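Local coordinates for interferon-activable protein 202 (Mus musculus, PDB 4L5Q) that binds double-stranded DNA without sequence specificity through its first HIN-200 domain and restrains the AIM2 inflammasome in innate immunity, at residues Y127-V132 / G169-L174; H162-E167 / S194-E199. All coordinates share one frame; numbering follows the deposited sequence.

Interaction 1. Residues Y127-V132 / G169-L174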
ATOM      1  N   TYR A 127       0.634   5.230   3.767  1.00 20.60           N
ATOM      2  CA  TYR A 127       1.722   5.006   2.822  1.00 19.26           C
ATOM      3  C   TYR A 127       2.549   6.282   2.758  1.00 22.29           C
ATOM      4  O   TYR A 127       2.035   7.369   3.044  1.00 24.72           O
ATOM      5  CB  TYR A 127       1.164   4.749   1.422  1.00 18.06           C
ATOM      6  CG  TYR A 127       0.336   3.501   1.265  1.00 31.32           C
ATOM      7  CD1 TYR A 127      -0.951   3.423   1.788  1.00 26.57           C
ATOM      8  CD2 TYR A 127       0.829   2.410   0.566  1.00 21.63           C
ATOM      9  CE1 TYR A 127      -1.714   2.281   1.629  1.00 27.75           C
ATOM     10  CE2 TYR A 127       0.077   1.268   0.403  1.00 23.47           C
ATOM     11  CZ  TYR A 127      -1.192   1.210   0.935  1.00 27.87           C
ATOM     12  OH  TYR A 127      -1.947   0.071   0.773  1.00 26.69           O
ATOM     13  N   GLY A 128       3.820   6.166   2.382  1.00 18.34           N
ATOM     14  CA  GLY A 128       4.645   7.348   2.197  1.00 20.68           C
ATOM     15  C   GLY A 128       6.136   7.150   2.408  1.00 28.21           C
ATOM     16  O   GLY A 128       6.586   6.075   2.809  1.00 24.66           O
ATOM     17  N   VAL A 129       6.897   8.206   2.131  1.00 30.08           N
ATOM     18  CA  VAL A 129       8.345   8.214   2.317  1.00 24.64           C
ATOM     19  C   VAL A 129       8.697   9.130   3.486  1.00 26.83           C
ATOM     20  O   VAL A 129       8.332  10.309   3.485  1.00 26.07           O
ATOM     21  CB  VAL A 129       9.057   8.716   1.045  1.00 32.41           C
ATOM     22  CG1 VAL A 129      10.565   8.744   1.247  1.00 31.16           C
ATOM     23  CG2 VAL A 129       8.686   7.842  -0.146  1.00 34.18           C
ATOM     24  N   PHE A 130       9.395   8.593   4.482  1.00 24.75           N
ATOM     25  CA  PHE A 130       9.705   9.356   5.692  1.00 21.98           C
ATOM     26  C   PHE A 130      11.157   9.170   6.125  1.00 28.36           C
ATOM     27  O   PHE A 130      11.747   8.106   5.918  1.00 27.50           O
ATOM     28  CB  PHE A 130       8.785   8.931   6.838  1.00 22.28           C
ATOM     29  CG  PHE A 130       7.327   8.935   6.480  1.00 27.47           C
ATOM     30  CD1 PHE A 130       6.567  10.088   6.621  1.00 24.76           C
ATOM     31  CD2 PHE A 130       6.714   7.784   6.001  1.00 23.02           C
ATOM     32  CE1 PHE A 130       5.217  10.099   6.289  1.00 25.94           C
ATOM     33  CE2 PHE A 130       5.360   7.783   5.667  1.00 27.50           C
ATOM     34  CZ  PHE A 130       4.612   8.943   5.811  1.00 27.30           C
ATOM     35  N   ALA A 131      11.729  10.202   6.738  1.00 26.67           N
ATOM     36  CA  ALA A 131      13.081  10.107   7.285  1.00 27.73           C
ATOM     37  C   ALA A 131      13.042   9.470   8.669  1.00 27.43           C
ATOM     38  O   ALA A 131      12.120   9.722   9.442  1.00 27.45           O
ATOM     39  CB  ALA A 131      13.727  11.487   7.353  1.00 20.77           C
ATOM     40  N   VAL A 132      14.043   8.654   8.987  1.00 25.02           N
ATOM     41  CA  VAL A 132      14.136   8.052  10.317  1.00 32.07           C
ATOM     42  C   VAL A 132      14.905   8.953  11.282  1.00 34.74           C
ATOM     43  O   VAL A 132      16.072   9.268  11.040  1.00 33.32           O
ATOM     44  CB  VAL A 132      14.840   6.686  10.267  1.00 36.37           C
ATOM     45  CG1 VAL A 132      14.984   6.116  11.665  1.00 33.85           C
ATOM     46  CG2 VAL A 132      14.076   5.732   9.380  1.00 34.77           C
ATOM     47  N   GLY A 169      18.688   8.487   9.796  1.00 36.30           N
ATOM     48  CA  GLY A 169      19.013   9.296   8.631  1.00 30.26           C
ATOM     49  C   GLY A 169      18.562   8.708   7.306  1.00 40.60           C
ATOM     50  O   GLY A 169      18.511   9.413   6.293  1.00 46.12           O
ATOM     51  N   ASP A 170      18.244   7.415   7.299  1.00 31.58           N
ATOM     52  CA  ASP A 170      17.725   6.776   6.093  1.00 31.62           C
ATOM     53  C   ASP A 170      16.280   7.186   5.858  1.00 29.11           C
ATOM     54  O   ASP A 170      15.576   7.577   6.791  1.00 29.28           O
ATOM     55  CB  ASP A 170      17.792   5.251   6.207  1.00 31.99           C
ATOM     56  CG  ASP A 170      19.212   4.726   6.254  1.00 39.45           C
ATOM     57  OD1 ASP A 170      20.118   5.402   5.722  1.00 36.78           O
ATOM     58  OD2 ASP A 170      19.416   3.625   6.818  1.00 33.39           O
ATOM     59  N   LYS A 171      15.836   7.095   4.610  1.00 34.21           N
ATOM     60  CA  LYS A 171      14.433   7.333   4.290  1.00 34.14           C
ATOM     61  C   LYS A 171      13.730   6.006   4.021  1.00 39.81           C
ATOM     62  O   LYS A 171      14.224   5.167   3.260  1.00 32.25           O
ATOM     63  CB  LYS A 171      14.291   8.283   3.098  1.00 33.67           C
ATOM     64  CG  LYS A 171      14.913   9.648   3.345  1.00 38.03           C
ATOM     65  CD  LYS A 171      14.059  10.778   2.780  1.00 50.90           C
ATOM     66  CE  LYS A 171      13.946  10.701   1.265  1.00 56.76           C
ATOM     67  NZ  LYS A 171      13.256  11.892   0.692  1.00 63.08           N
ATOM     68  N   LEU A 172      12.590   5.813   4.676  1.00 31.83           N
ATOM     69  CA  LEU A 172      11.823   4.582   4.542  1.00 26.97           C
ATOM     70  C   LEU A 172      10.642   4.799   3.622  1.00 31.92           C
ATOM     71  O   LEU A 172       9.985   5.840   3.680  1.00 29.72           O
ATOM     72  CB  LEU A 172      11.279   4.145   5.903  1.00 31.85           C
ATOM     73  CG  LEU A 172      12.303   3.835   6.984  1.00 37.73           C
ATOM     74  CD1 LEU A 172      11.679   3.079   8.148  1.00 36.25           C
ATOM     75  CD2 LEU A 172      13.427   3.051   6.366  1.00 35.12           C
ATOM     76  N   GLN A 173      10.361   3.818   2.777  1.00 30.24           N
ATOM     77  CA  GLN A 173       9.086   3.812   2.082  1.00 34.12           C
ATOM     78  C   GLN A 173       8.158   2.824   2.779  1.00 27.36           C
ATOM     79  O   GLN A 173       8.411   1.619   2.779  1.00 28.40           O
ATOM     80  CB  GLN A 173       9.258   3.465   0.603  1.00 36.42           C
ATOM     81  CG  GLN A 173       8.006   3.759  -0.212  1.00 39.15           C
ATOM     82  CD  GLN A 173       8.241   3.676  -1.703  1.00 41.58           C
ATOM     83  OE1 GLN A 173       9.311   3.263  -2.154  1.00 42.42           O
ATOM     84  NE2 GLN A 173       7.239   4.071  -2.479  1.00 44.28           N
ATOM     85  N   LEU A 174       7.099   3.347   3.392  1.00 26.12           N
ATOM     86  CA  LEU A 174       6.146   2.524   4.132  1.00 22.49           C
ATOM     87  C   LEU A 174       4.935   2.192   3.264  1.00 25.45           C
ATOM     88  O   LEU A 174       4.464   3.028   2.484  1.00 24.43           O
ATOM     89  CB  LEU A 174       5.696   3.239   5.413  1.00 22.80           C
ATOM     90  CG  LEU A 174       6.783   3.773   6.353  1.00 28.04           C
ATOM     91  CD1 LEU A 174       6.170   4.471   7.559  1.00 31.15           C
ATOM     92  CD2 LEU A 174       7.716   2.663   6.799  1.00 30.44           C
TER

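Interaction 2. Residues H162-E167 / S194-E199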
ATOM      1  N   HIS A 162      13.995  -9.357   9.472  1.00 65.34           N
ATOM      2  CA  HIS A 162      15.147  -9.850   8.730  1.00 68.92           C
ATOM      3  C   HIS A 162      15.813  -8.740   7.921  1.00 67.25           C
ATOM      4  O   HIS A 162      17.029  -8.548   7.995  1.00 71.72           O
ATOM      5  CB  HIS A 162      14.750 -11.013   7.817  1.00 71.79           C
ATOM      6  CG  HIS A 162      15.824 -11.415   6.855  1.00 72.36           C
ATOM      7  ND1 HIS A 162      17.080 -11.808   7.261  1.00 67.34           N
ATOM      8  CD2 HIS A 162      15.829 -11.474   5.501  1.00 70.59           C
ATOM      9  CE1 HIS A 162      17.814 -12.095   6.200  1.00 73.89           C
ATOM     10  NE2 HIS A 162      17.079 -11.901   5.121  1.00 76.21           N
ATOM     11  N   ASN A 163      15.013  -8.008   7.153  1.00 58.92           N
ATOM     12  CA  ASN A 163      15.543  -6.955   6.290  1.00 68.87           C
ATOM     13  C   ASN A 163      15.171  -5.543   6.741  1.00 62.24           C
ATOM     14  O   ASN A 163      15.137  -4.619   5.926  1.00 61.28           O
ATOM     15  CB  ASN A 163      15.111  -7.178   4.837  1.00 70.14           C
ATOM     16  CG  ASN A 163      15.910  -8.270   4.150  1.00 72.90           C
ATOM     17  OD1 ASN A 163      17.113  -8.406   4.368  1.00 72.18           O
ATOM     18  ND2 ASN A 163      15.241  -9.057   3.312  1.00 75.66           N
ATOM     19  N   ILE A 164      14.902  -5.381   8.036  1.00 57.52           N
ATOM     20  CA  ILE A 164      14.566  -4.072   8.596  1.00 53.79           C
ATOM     21  C   ILE A 164      15.753  -3.537   9.403  1.00 55.44           C
ATOM     22  O   ILE A 164      15.692  -3.398  10.628  1.00 47.03           O
ATOM     23  CB  ILE A 164      13.286  -4.128   9.471  1.00 53.40           C
ATOM     24  CG1 ILE A 164      12.216  -5.004   8.808  1.00 46.53           C
ATOM     25  CG2 ILE A 164      12.756  -2.720   9.737  1.00 49.54           C
ATOM     26  CD1 ILE A 164      11.807  -4.548   7.408  1.00 48.37           C
ATOM     27  N   ASN A 165      16.839  -3.243   8.695  1.00 55.18           N
ATOM     28  CA  ASN A 165      18.081  -2.813   9.321  1.00 47.52           C
ATOM     29  C   ASN A 165      18.390  -1.352   9.032  1.00 48.63           C
ATOM     30  O   ASN A 165      19.522  -0.899   9.217  1.00 52.19           O
ATOM     31  CB  ASN A 165      19.238  -3.693   8.846  1.00 55.12           C
ATOM     32  CG  ASN A 165      19.010  -4.253   7.451  1.00 53.04           C
ATOM     33  OD1 ASN A 165      18.569  -5.390   7.293  1.00 58.54           O
ATOM     34  ND2 ASN A 165      19.301  -3.449   6.433  1.00 54.03           N
ATOM     35  N   TYR A 166      17.376  -0.623   8.572  1.00 42.24           N
ATOM     36  CA  TYR A 166      17.519   0.785   8.225  1.00 42.10           C
ATOM     37  C   TYR A 166      18.034   1.575   9.412  1.00 44.46           C
ATOM     38  O   TYR A 166      17.796   1.210  10.562  1.00 44.26           O
ATOM     39  CB  TYR A 166      16.180   1.352   7.766  1.00 42.68           C
ATOM     40  CG  TYR A 166      15.478   0.467   6.766  1.00 49.96           C
ATOM     41  CD1 TYR A 166      15.843   0.477   5.427  1.00 48.99           C
ATOM     42  CD2 TYR A 166      14.450  -0.378   7.160  1.00 46.37           C
ATOM     43  CE1 TYR A 166      15.207  -0.330   4.507  1.00 46.95           C
ATOM     44  CE2 TYR A 166      13.809  -1.191   6.249  1.00 52.78           C
ATOM     45  CZ  TYR A 166      14.190  -1.162   4.923  1.00 52.81           C
ATOM     46  OH  TYR A 166      13.551  -1.970   4.008  1.00 48.33           O
ATOM     47  N   GLU A 167      18.751   2.654   9.137  1.00 35.99           N
ATOM     48  CA  GLU A 167      19.388   3.390  10.216  1.00 43.13           C
ATOM     49  C   GLU A 167      18.948   4.839  10.296  1.00 35.69           C
ATOM     50  O   GLU A 167      18.248   5.344   9.412  1.00 32.34           O
ATOM     51  CB  GLU A 167      20.909   3.298  10.094  1.00 39.69           C
ATOM     52  CG  GLU A 167      21.416   1.866  10.100  1.00 44.23           C
ATOM     53  CD  GLU A 167      22.877   1.770  10.445  1.00 41.60           C
ATOM     54  OE1 GLU A 167      23.587   2.780  10.277  1.00 58.23           O
ATOM     55  OE2 GLU A 167      23.311   0.687  10.889  1.00 47.16           O
ATOM     56  N   SER A 194       1.669  -4.867   5.860  1.00 18.38           N
ATOM     57  CA  SER A 194       2.648  -3.799   5.987  1.00 22.00           C
ATOM     58  C   SER A 194       3.967  -4.195   5.333  1.00 28.79           C
ATOM     59  O   SER A 194       4.376  -5.355   5.403  1.00 24.79           O
ATOM     60  CB  SER A 194       2.843  -3.430   7.455  1.00 22.00           C
ATOM     61  OG  SER A 194       1.634  -2.940   8.003  1.00 24.95           O
ATOM     62  N   PHE A 195       4.613  -3.231   4.681  1.00 25.55           N
ATOM     63  CA  PHE A 195       5.849  -3.489   3.953  1.00 27.44           C
ATOM     64  C   PHE A 195       6.752  -2.267   4.022  1.00 27.85           C
ATOM     65  O   PHE A 195       6.288  -1.134   3.864  1.00 31.53           O
ATOM     66  CB  PHE A 195       5.536  -3.836   2.495  1.00 23.41           C
ATOM     67  CG  PHE A 195       6.747  -4.169   1.667  1.00 28.78           C
ATOM     68  CD1 PHE A 195       7.512  -5.301   1.946  1.00 31.05           C
ATOM     69  CD2 PHE A 195       7.106  -3.368   0.586  1.00 26.66           C
ATOM     70  CE1 PHE A 195       8.626  -5.619   1.174  1.00 27.80           C
ATOM     71  CE2 PHE A 195       8.215  -3.676  -0.194  1.00 32.51           C
ATOM     72  CZ  PHE A 195       8.980  -4.803   0.101  1.00 30.73           C
ATOM     73  N   ILE A 196       8.036  -2.502   4.269  1.00 29.06           N
ATOM     74  CA  ILE A 196       9.024  -1.429   4.285  1.00 31.91           C
ATOM     75  C   ILE A 196      10.091  -1.677   3.218  1.00 31.37           C
ATOM     76  O   ILE A 196      10.452  -2.820   2.936  1.00 35.49           O
ATOM     77  CB  ILE A 196       9.694  -1.289   5.666  1.00 27.64           C
ATOM     78  CG1 ILE A 196       8.643  -1.230   6.772  1.00 20.67           C
ATOM     79  CG2 ILE A 196      10.570  -0.050   5.724  1.00 35.21           C
ATOM     80  CD1 ILE A 196       9.234  -0.987   8.159  1.00 26.56           C
ATOM     81  N   LYS A 197      10.577  -0.592   2.622  1.00 35.18           N
ATOM     82  CA  LYS A 197      11.579  -0.657   1.568  1.00 40.34           C
ATOM     83  C   LYS A 197      12.389   0.637   1.590  1.00 38.26           C
ATOM     84  O   LYS A 197      11.866   1.692   1.943  1.00 37.58           O
ATOM     85  CB  LYS A 197      10.893  -0.829   0.209  1.00 42.46           C
ATOM     86  CG  LYS A 197      11.826  -0.778  -0.992  1.00 49.03           C
ATOM     87  CD  LYS A 197      11.097  -0.295  -2.242  1.00 48.31           C
ATOM     88  CE  LYS A 197       9.986  -1.243  -2.655  1.00 47.56           C
ATOM     89  NZ  LYS A 197       9.285  -0.772  -3.887  1.00 50.25           N
ATOM     90  N   GLY A 198      13.664   0.564   1.223  1.00 44.38           N
ATOM     91  CA  GLY A 198      14.482   1.759   1.104  1.00 46.73           C
ATOM     92  C   GLY A 198      14.084   2.607  -0.092  1.00 56.01           C
ATOM     93  O   GLY A 198      12.959   2.498  -0.584  1.00 59.58           O
ATOM     94  N   GLU A 199      15.008   3.446  -0.554  1.00 61.78           N
ATOM     95  CA  GLU A 199      14.770   4.346  -1.686  1.00 66.89           C
ATOM     96  C   GLU A 199      13.593   5.281  -1.426  1.00 67.37           C
ATOM     97  O   GLU A 199      12.719   5.454  -2.278  1.00 69.14           O
ATOM     98  CB  GLU A 199      14.542   3.558  -2.981  1.00 67.25           C
ATOM     99  CG  GLU A 199      15.619   2.528  -3.285  1.00 72.51           C
ATOM    100  CD  GLU A 199      15.266   1.651  -4.471  1.00 77.97           C
ATOM    101  OE1 GLU A 199      15.029   2.194  -5.571  1.00 79.53           O
ATOM    102  OE2 GLU A 199      15.219   0.415  -4.296  1.00 71.60           O
ATOM    103  OXT GLU A 199      13.487   5.873  -0.352  1.00 60.75           O
TER

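Interaction 1. Residues Y127-V132 / G169-L174
Strand 127-132 and strand 171-174 run antiparallel at 151°, and six backbone hydrogen bonds join the two segments, the last two linking Val132 to Gly169 and Asp170 just before the second strand. They are neighbours in the curled sheet of the second OB fold of this HIN domain, where strand 125-138 pairs with strand 171-180. Gly128 and Leu174 form a hydrogen-bonded pair whose two bonds differ: Leu174 N lies 2.8 Å from Gly128 O, whereas Gly128 N meets Leu174 O at 3.2 Å and from 25° off the carbonyl plane. Phe130 and Leu172 make the next hydrogen-bonded pair.

Phe130, Leu172 and Leu174 face the barrel interior, joined by Ile146, Phe144 and Ile196. The Phe130 ring crosses the Leu174 side chain at about a right angle, its CD2 3.7 Å from Leu174 CD1. At the other end Val132 CG2 presses on Leu172 CG at 3.5 Å, the side chains crossing at a slant.

On the other face, which carries Val129, Ala131, Lys171 and Gln173, the Lys171 chain turns back beyond CG (chi3 -64°), and its CE comes to 3.9 Å from Val129 CG1. The other methyl of Val129, CG2, lies 4.1 Å from Gln173 CG, again obliquely.

Interaction 2. Residues H162-E167 / S194-E199
Similar first torsions bring Tyr166 and Ile196 together: in Tyr166 CG stands opposite the carbonyl carbon (chi1 -47°), which sends the ring toward strand 195-197, while in Ile196 the branch CG1 takes that position (chi1 -50°) and leaves CG2 anti to the backbone N, facing the ring. The two side chains pass each other at a slant. Methyl CG2 of Ile196 settles against one side of the phenol, 3.5 Å from Tyr166 CE2 and 3.9 Å from Tyr166 CZ. At the other ortho carbon the partner is backbone: Tyr166 CE1 lies 3.7 Å from Gly198 N, so the ring spans the chain from Ile196 to Gly198. Its hydroxyl reaches the main chain between them, with Tyr166 OH 3.4 Å from Lys197 CA and equally far from Ile196 O.

The contact lays the irregular segment 162-167, part of the long connection between strands 152-157 and 171-180, over the last strand of the second OB fold in the HIN domain. Strand 195-197 is short and borders strand 171-180. At the backbone of Tyr166, its O accepts a hydrogen bond from Lys135 NZ.

Ile164 adds a lighter touch beside the tyrosine. Its CG2 branch comes within 4.2 Å of Ile196 CD1, the tip of the other branch of that isoleucine. Trp157 packs against both isoleucines, while Phe177 lines Ile196 from strand 171-180.

How the interactions relate
From the N terminus, the chain first traces the other OB fold and the helices 102-108 and 114-117 before entering segment 127-132. It then runs through strands 141-147 and 152-157 to segment 162-167, and soon after interaction 1 closes its loop at 169-174. Interaction 2 closes only at the C terminus, at 194-199; the two therefore cross, each loop holding one segment of the other. Strand 171-180 lies between strands 125-138 and 195-197, with Gln173 N 2.7 Å from Lys197 O, probably a hydrogen bond. Leu172 CD2 packs 3.3 Å from Tyr166 CG, and Leu174 CD2 lies 4.0 Å from Ile196 CG1, which brings the connecting loop and strand 195-197 against strand 171-180.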